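PDB 2IMR: aminodeoxyfutalosine deaminase from Deinococcus radiodurans, which catalyses the zinc-dependent deamination of aminodeoxyfutalosine to futalosine, a step of menaquinone biosynthesis, and deaminates several other adenosine derivatives to a lesser extent. Local coordinates for residues A[129-134]-A[156-161]; A[182-187]-A[217-222]; A[42-47]-A[84-89]. All coordinates share one frame; numbering follows the deposited sequence.

Contact 1. Residues A[129-134]-A[156-161]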
# COMPACT_ATOMS: atom_id res chain seq x y z
N ARG A 129 5.50 -17.53 -5.77
CA ARG A 129 6.70 -17.99 -5.07
C ARG A 129 7.91 -17.83 -5.96
O ARG A 129 7.87 -18.16 -7.15
CB ARG A 129 6.58 -19.48 -4.73
CG ARG A 129 5.32 -19.88 -4.00
CD ARG A 129 5.46 -19.75 -2.49
NE ARG A 129 4.28 -20.31 -1.83
CZ ARG A 129 3.11 -19.69 -1.75
NH1 ARG A 129 2.95 -18.48 -2.27
NH2 ARG A 129 2.08 -20.30 -1.17
N GLY A 130 9.00 -17.30 -5.40
CA GLY A 130 10.23 -17.18 -6.15
C GLY A 130 10.45 -16.07 -7.16
O GLY A 130 9.56 -15.28 -7.49
N VAL A 131 11.68 -16.06 -7.67
CA VAL A 131 12.17 -15.08 -8.62
C VAL A 131 11.41 -14.95 -9.94
O VAL A 131 11.05 -13.84 -10.34
CB VAL A 131 13.66 -15.35 -8.94
CG1 VAL A 131 14.18 -14.33 -9.93
CG2 VAL A 131 14.48 -15.33 -7.65
N ALA A 132 11.17 -16.07 -10.61
CA ALA A 132 10.46 -16.05 -11.89
C ALA A 132 9.11 -15.34 -11.78
O ALA A 132 8.81 -14.44 -12.56
CB ALA A 132 10.26 -17.47 -12.39
N ALA A 133 8.30 -15.75 -10.81
CA ALA A 133 6.99 -15.15 -10.61
C ALA A 133 7.09 -13.68 -10.23
O ALA A 133 6.25 -12.87 -10.63
CB ALA A 133 6.23 -15.92 -9.54
N ALA A 134 8.11 -13.33 -9.45
CA ALA A 134 8.30 -11.94 -9.03
C ALA A 134 8.66 -11.06 -10.23
O ALA A 134 8.14 -9.96 -10.38
CB ALA A 134 9.39 -11.86 -7.97
N PRO A 156 14.91 -13.77 0.00
CA PRO A 156 16.10 -12.95 -0.22
C PRO A 156 16.53 -12.91 -1.69
O PRO A 156 16.96 -11.87 -2.20
CB PRO A 156 17.15 -13.63 0.67
CG PRO A 156 16.33 -14.10 1.83
CD PRO A 156 15.10 -14.68 1.15
N GLU A 157 16.40 -14.04 -2.39
CA GLU A 157 16.78 -14.09 -3.80
C GLU A 157 15.88 -13.21 -4.65
O GLU A 157 16.30 -12.73 -5.71
CB GLU A 157 16.76 -15.54 -4.30
CG GLU A 157 18.02 -16.31 -3.93
CD GLU A 157 18.08 -17.70 -4.54
OE1 GLU A 157 17.77 -17.84 -5.75
OE2 GLU A 157 18.45 -18.64 -3.82
N VAL A 158 14.65 -13.00 -4.21
CA VAL A 158 13.74 -12.14 -4.94
C VAL A 158 14.21 -10.70 -4.74
O VAL A 158 14.24 -9.92 -5.70
CB VAL A 158 12.28 -12.30 -4.43
CG1 VAL A 158 11.41 -11.13 -4.90
CG2 VAL A 158 11.72 -13.61 -4.94
N MET A 159 14.62 -10.36 -3.52
CA MET A 159 15.12 -9.01 -3.27
C MET A 159 16.33 -8.76 -4.16
O MET A 159 16.47 -7.69 -4.75
CB MET A 159 15.52 -8.83 -1.80
CG MET A 159 16.02 -7.42 -1.48
SD MET A 159 14.73 -6.14 -1.61
CE MET A 159 14.02 -6.20 0.07
N ASP A 160 17.22 -9.75 -4.26
CA ASP A 160 18.41 -9.60 -5.10
C ASP A 160 18.00 -9.24 -6.53
O ASP A 160 18.56 -8.33 -7.14
CB ASP A 160 19.23 -10.90 -5.14
CG ASP A 160 19.92 -11.22 -3.82
OD1 ASP A 160 20.25 -10.28 -3.07
OD2 ASP A 160 20.14 -12.41 -3.54
N ALA A 161 17.02 -9.97 -7.05
CA ALA A 161 16.55 -9.74 -8.42
C ALA A 161 15.83 -8.41 -8.62
O ALA A 161 16.12 -7.68 -9.56
CB ALA A 161 15.63 -10.89 -8.84
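Val-131 and Val-158 meet, with Val-131 CG2 4.2 Å from Val-158 CG2, where the first turns of two helices, 130-143 and 156-163, lie side by side on the outside of the TIM-barrel-like amidohydrolase domain. The axes of the short helical parts approach to 8.9 Å at a crossing angle of -44°, with the two valines paired in the backbone register. The two branches of Val-131 divide between further partners: CG2 rests on the backbone of Glu-157, 3.7 Å from its carbonyl O, while CG1, anti to the backbone N (chi1 -180°), reaches the CB of Ala-161 at 3.9 Å. Val-158 also uses both branches. Its CG1 meets the CB of Ala-134, one turn further along the opposing helix, at 3.7 Å. No hydrogen bond joins the segments, and the 211 Å² they bury together comes from apolar and backbone contacts. Behind the pair, Val-158 also touches Val-153 of strand 149-153, placing the inner side of the contact against the barrel wall. The backbone angles of Gly-130 are such that a CB would collide with the carbonyl O of Arg-129. Val-158 CG2 lies against Val-131 N and Gly-130 C, 3.5 Å from the latter.

Contact 2. Residues A[182-187]-A[217-222]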
# COMPACT_ATOMS: atom_id res chain seq x y z
N ASP A 182 11.97 -14.96 22.54
CA ASP A 182 13.32 -15.48 22.73
C ASP A 182 14.16 -15.52 21.46
O ASP A 182 15.39 -15.54 21.52
CB ASP A 182 13.27 -16.89 23.35
CG ASP A 182 12.59 -16.90 24.70
OD1 ASP A 182 12.77 -15.93 25.47
OD2 ASP A 182 11.90 -17.89 25.01
N LYS A 183 13.50 -15.51 20.31
CA LYS A 183 14.20 -15.54 19.03
C LYS A 183 14.42 -14.15 18.45
O LYS A 183 15.11 -14.00 17.44
CB LYS A 183 13.42 -16.39 18.02
CG LYS A 183 13.62 -17.89 18.16
CD LYS A 183 13.37 -18.38 19.57
CE LYS A 183 13.72 -19.86 19.70
NZ LYS A 183 13.47 -20.37 21.08
N ALA A 184 13.86 -13.13 19.09
CA ALA A 184 13.98 -11.76 18.59
C ALA A 184 15.39 -11.28 18.26
O ALA A 184 15.63 -10.81 17.15
CB ALA A 184 13.32 -10.80 19.59
N ASP A 185 16.32 -11.38 19.20
CA ASP A 185 17.68 -10.90 18.96
C ASP A 185 18.34 -11.53 17.74
O ASP A 185 18.90 -10.83 16.90
CB ASP A 185 18.57 -11.12 20.18
CG ASP A 185 18.16 -10.28 21.37
OD1 ASP A 185 17.46 -9.26 21.17
OD2 ASP A 185 18.54 -10.63 22.51
N GLU A 186 18.27 -12.85 17.64
CA GLU A 186 18.89 -13.53 16.51
C GLU A 186 18.19 -13.25 15.19
O GLU A 186 18.84 -13.12 14.16
CB GLU A 186 18.97 -15.03 16.77
CG GLU A 186 20.05 -15.41 17.78
CD GLU A 186 21.44 -14.92 17.38
OE1 GLU A 186 21.96 -15.33 16.32
OE2 GLU A 186 22.02 -14.11 18.14
N VAL A 187 16.86 -13.15 15.20
CA VAL A 187 16.15 -12.86 13.96
C VAL A 187 16.53 -11.46 13.49
O VAL A 187 16.77 -11.23 12.30
CB VAL A 187 14.62 -12.95 14.14
CG1 VAL A 187 13.92 -12.43 12.88
CG2 VAL A 187 14.22 -14.40 14.39
N THR A 217 2.49 -11.51 14.66
CA THR A 217 3.39 -12.52 14.11
C THR A 217 4.84 -12.07 14.31
O THR A 217 5.78 -12.69 13.79
CB THR A 217 3.13 -12.78 12.61
OG1 THR A 217 3.23 -11.55 11.88
CG2 THR A 217 1.75 -13.38 12.40
N VAL A 218 5.01 -11.00 15.07
CA VAL A 218 6.33 -10.44 15.38
C VAL A 218 6.28 -10.13 16.88
O VAL A 218 5.41 -9.40 17.32
CB VAL A 218 6.60 -9.13 14.60
CG1 VAL A 218 7.96 -8.54 15.00
CG2 VAL A 218 6.58 -9.42 13.09
N SER A 219 7.21 -10.69 17.66
CA SER A 219 7.21 -10.44 19.10
C SER A 219 7.42 -8.96 19.39
O SER A 219 7.99 -8.23 18.57
CB SER A 219 8.31 -11.27 19.79
OG SER A 219 9.61 -10.80 19.46
N HIS A 220 6.96 -8.51 20.55
CA HIS A 220 7.11 -7.11 20.92
C HIS A 220 8.58 -6.69 20.86
O HIS A 220 8.91 -5.60 20.40
CB HIS A 220 6.54 -6.86 22.32
CG HIS A 220 7.20 -7.67 23.40
ND1 HIS A 220 8.28 -7.21 24.12
CD2 HIS A 220 6.93 -8.91 23.87
CE1 HIS A 220 8.65 -8.13 24.99
NE2 HIS A 220 7.85 -9.18 24.86
N ARG A 221 9.46 -7.57 21.31
CA ARG A 221 10.89 -7.28 21.31
C ARG A 221 11.43 -7.10 19.89
O ARG A 221 12.12 -6.12 19.60
CB ARG A 221 11.66 -8.39 22.02
CG ARG A 221 13.15 -8.12 22.12
CD ARG A 221 13.87 -9.20 22.91
NE ARG A 221 15.31 -8.95 22.94
CZ ARG A 221 15.87 -7.87 23.47
NH1 ARG A 221 15.11 -6.93 24.02
NH2 ARG A 221 17.18 -7.71 23.43
N LEU A 222 11.11 -8.03 18.99
CA LEU A 222 11.58 -7.94 17.62
C LEU A 222 10.99 -6.72 16.91
O LEU A 222 11.66 -6.08 16.10
CB LEU A 222 11.23 -9.22 16.85
CG LEU A 222 11.63 -9.29 15.37
CD1 LEU A 222 13.12 -9.03 15.22
CD2 LEU A 222 11.24 -10.64 14.79
O HOH W 1 15.52 -12.21 21.90
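Arg-221 reaches Asp-185 with its chain extended from CG to NE, and CG is anti to the backbone N. The salt bridge centres on Asp-185 OD1, which lies near the guanidinium plane at its edge, 2.8 Å from NH2 of Arg-221 and equally far from NE. Both N-H...O angles are only 126°, so the two bonds are weak; a third, from NH2 to OD2, is straighter but longer and also weak. Carboxylate and guanidinium planes stand 73° apart. Replacing Asp-185 by an alanine would probably leave the Arg-221 guanidinium without this charge partner and freer to turn. The contact joins the starts of helices 184-199 and 220-233, successive helices on the outside of the TIM-barrel-like domain, with strand 206-212 between them in the chain. At the second start Ser-219 is the N-cap: its OG, placed between the backbone N and the carbonyl carbon (chi1 70°), accepts from Leu-222 N at 3.2 Å. Ala-184 CB packs against that same N of Leu-222 at 3.6 Å, and against CB, CG and CD of Arg-221. Further in, Leu-222 CD2 meets Val-187 CG1 at 3.7 Å, the side chains crossing at about a right angle, and both residues touch Val-176 of strand 170-176.

Contact 3. Residues A[42-47]-A[84-89]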
# COMPACT_ATOMS: atom_id res chain seq x y z
N THR A 42 -11.56 16.47 -22.09
CA THR A 42 -12.26 16.62 -20.81
C THR A 42 -12.37 15.29 -20.07
O THR A 42 -12.45 14.22 -20.67
CB THR A 42 -13.67 17.20 -21.01
OG1 THR A 42 -14.47 16.29 -21.77
CG2 THR A 42 -13.59 18.53 -21.74
N CYS A 43 -12.38 15.38 -18.74
CA CYS A 43 -12.49 14.19 -17.89
C CYS A 43 -13.32 14.50 -16.66
O CYS A 43 -13.71 15.65 -16.43
CB CYS A 43 -11.09 13.71 -17.48
SG CYS A 43 -10.04 14.93 -16.63
N ASP A 44 -13.60 13.48 -15.86
CA ASP A 44 -14.39 13.67 -14.65
C ASP A 44 -13.50 14.13 -13.52
O ASP A 44 -13.90 14.96 -12.70
CB ASP A 44 -15.11 12.38 -14.27
CG ASP A 44 -16.09 11.93 -15.34
OD1 ASP A 44 -16.80 12.79 -15.90
OD2 ASP A 44 -16.15 10.71 -15.62
N VAL A 45 -12.29 13.60 -13.47
CA VAL A 45 -11.33 13.97 -12.45
C VAL A 45 -9.94 14.13 -13.04
O VAL A 45 -9.41 13.22 -13.69
CB VAL A 45 -11.26 12.92 -11.32
CG1 VAL A 45 -10.16 13.29 -10.33
CG2 VAL A 45 -12.59 12.83 -10.60
N LEU A 46 -9.35 15.30 -12.80
CA LEU A 46 -8.02 15.61 -13.29
C LEU A 46 -7.04 15.82 -12.15
O LEU A 46 -7.36 16.51 -11.18
CB LEU A 46 -8.06 16.88 -14.15
CG LEU A 46 -6.71 17.58 -14.32
CD1 LEU A 46 -5.85 16.81 -15.30
CD2 LEU A 46 -6.94 19.00 -14.83
N TYR A 47 -5.86 15.23 -12.26
CA TYR A 47 -4.84 15.43 -11.25
C TYR A 47 -3.54 15.77 -11.97
O TYR A 47 -3.02 14.97 -12.74
CB TYR A 47 -4.63 14.19 -10.37
CG TYR A 47 -3.64 14.46 -9.26
CD1 TYR A 47 -3.92 15.41 -8.27
CD2 TYR A 47 -2.38 13.85 -9.25
CE1 TYR A 47 -2.97 15.74 -7.30
CE2 TYR A 47 -1.43 14.18 -8.29
CZ TYR A 47 -1.73 15.13 -7.32
OH TYR A 47 -0.80 15.47 -6.37
N GLU A 84 -13.38 19.64 -28.86
CA GLU A 84 -13.46 18.88 -27.62
C GLU A 84 -13.44 17.38 -27.82
O GLU A 84 -13.89 16.86 -28.85
CB GLU A 84 -14.71 19.27 -26.82
CG GLU A 84 -14.54 20.55 -26.02
CD GLU A 84 -15.70 20.81 -25.09
OE1 GLU A 84 -15.97 19.96 -24.21
OE2 GLU A 84 -16.35 21.87 -25.23
N GLU A 85 -12.89 16.69 -26.83
CA GLU A 85 -12.78 15.24 -26.83
C GLU A 85 -13.09 14.75 -25.42
O GLU A 85 -12.50 15.23 -24.46
CB GLU A 85 -11.36 14.81 -27.17
CG GLU A 85 -10.96 14.87 -28.63
CD GLU A 85 -9.50 14.49 -28.82
OE1 GLU A 85 -9.05 13.53 -28.17
OE2 GLU A 85 -8.81 15.14 -29.63
N ARG A 86 -14.02 13.81 -25.30
CA ARG A 86 -14.34 13.23 -24.00
C ARG A 86 -13.22 12.22 -23.74
O ARG A 86 -13.12 11.22 -24.44
CB ARG A 86 -15.70 12.52 -24.06
CG ARG A 86 -15.94 11.51 -22.94
CD ARG A 86 -15.76 12.10 -21.55
NE ARG A 86 -16.05 11.11 -20.51
CZ ARG A 86 -15.98 11.33 -19.20
NH1 ARG A 86 -15.62 12.52 -18.75
NH2 ARG A 86 -16.26 10.35 -18.35
N ALA A 87 -12.38 12.49 -22.74
CA ALA A 87 -11.25 11.62 -22.47
C ALA A 87 -11.41 10.59 -21.34
O ALA A 87 -10.42 10.04 -20.87
CB ALA A 87 -10.01 12.46 -22.22
N GLY A 88 -12.64 10.34 -20.92
CA GLY A 88 -12.85 9.36 -19.87
C GLY A 88 -12.98 9.93 -18.47
O GLY A 88 -13.07 11.14 -18.29
N ALA A 89 -12.98 9.04 -17.48
CA ALA A 89 -13.13 9.46 -16.09
C ALA A 89 -11.92 10.15 -15.48
O ALA A 89 -12.04 11.17 -14.81
CB ALA A 89 -13.53 8.26 -15.23
O HOH W 2 -16.03 14.95 -19.96
O HOH W 3 -16.41 17.24 -23.75
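Arg-86 lays its guanidinium over the backbone of Gly-88, whose carbonyl carbon C sits 3.3 Å from the plane and over its centre. CG is anti to the backbone N, and the bend at chi2 (54°) places Arg-86 CD 4.0 Å from Thr-42 O; the guanidinium meets Asp-44 edge-on. NH2 of Arg-86 gives OD2 of Asp-44 a nearly straight bond of 2.8 Å (177° at the hydrogen), while NH1 adds a weak one to OD1. OD2 is approached from above the carboxylate plane, which stands 50° from the guanidinium plane, so the salt bridge is not a coplanar pairing. Thr-42 shares a water with this arginine: the water bonded to its OG1 accepts from Arg-86 NH1, and a second water links OG1 to Glu-84 OE1.

The backbones of the two segments form a parallel beta bridge, Thr-42 with Arg-86, between strands 38-43 and 83-86, where 83-86 is the outermost strand of a mixed four-stranded sheet in the small beta domain beside the barrel. Thr-42 N donates to Glu-85 O at 2.8 Å, and Ala-87 N returns a bond to Thr-42 O at 2.7 Å. Past the bridge, Gly-88 has backbone angles at which a CB would strike the carbonyl O of Ala-87, and its own O receives a CA-H...O contact from Cys-43 CA at 3.1 Å. Ala-89 O then accepts from Val-45 N at 2.8 Å and, more weakly, from Asp-44 N. Val-45 and Tyr-47 continue the pairing through backbone bonds to Ile-91, in a three-stranded mixed sheet where strand 45-47 runs parallel to 90-91.

In the fold
From the N terminus, contact 3 comes first: its segments, 42-47 and 84-89, bracket 36 residues that include strands 57-62 and 65-70 and helix 72-78, pairing strand 38-43 with 83-86, the last of its sheet. Contact 1 then closes a loop of 21 residues containing strand 149-153, and contact 2 one of 29 residues containing strand 206-212; both therefore join neighbouring helices outside the barrel. The three loops follow in series, with none nested or crossed. Contacts 1 and 2 have centres about 25 Å apart and are bridged by helix 184-199, whose beginning belongs to contact 2 while its Arg-197 and Trp-198 bind Asp-160 of contact 1. Contact 3 lies about 51 Å from contact 2, centre to centre.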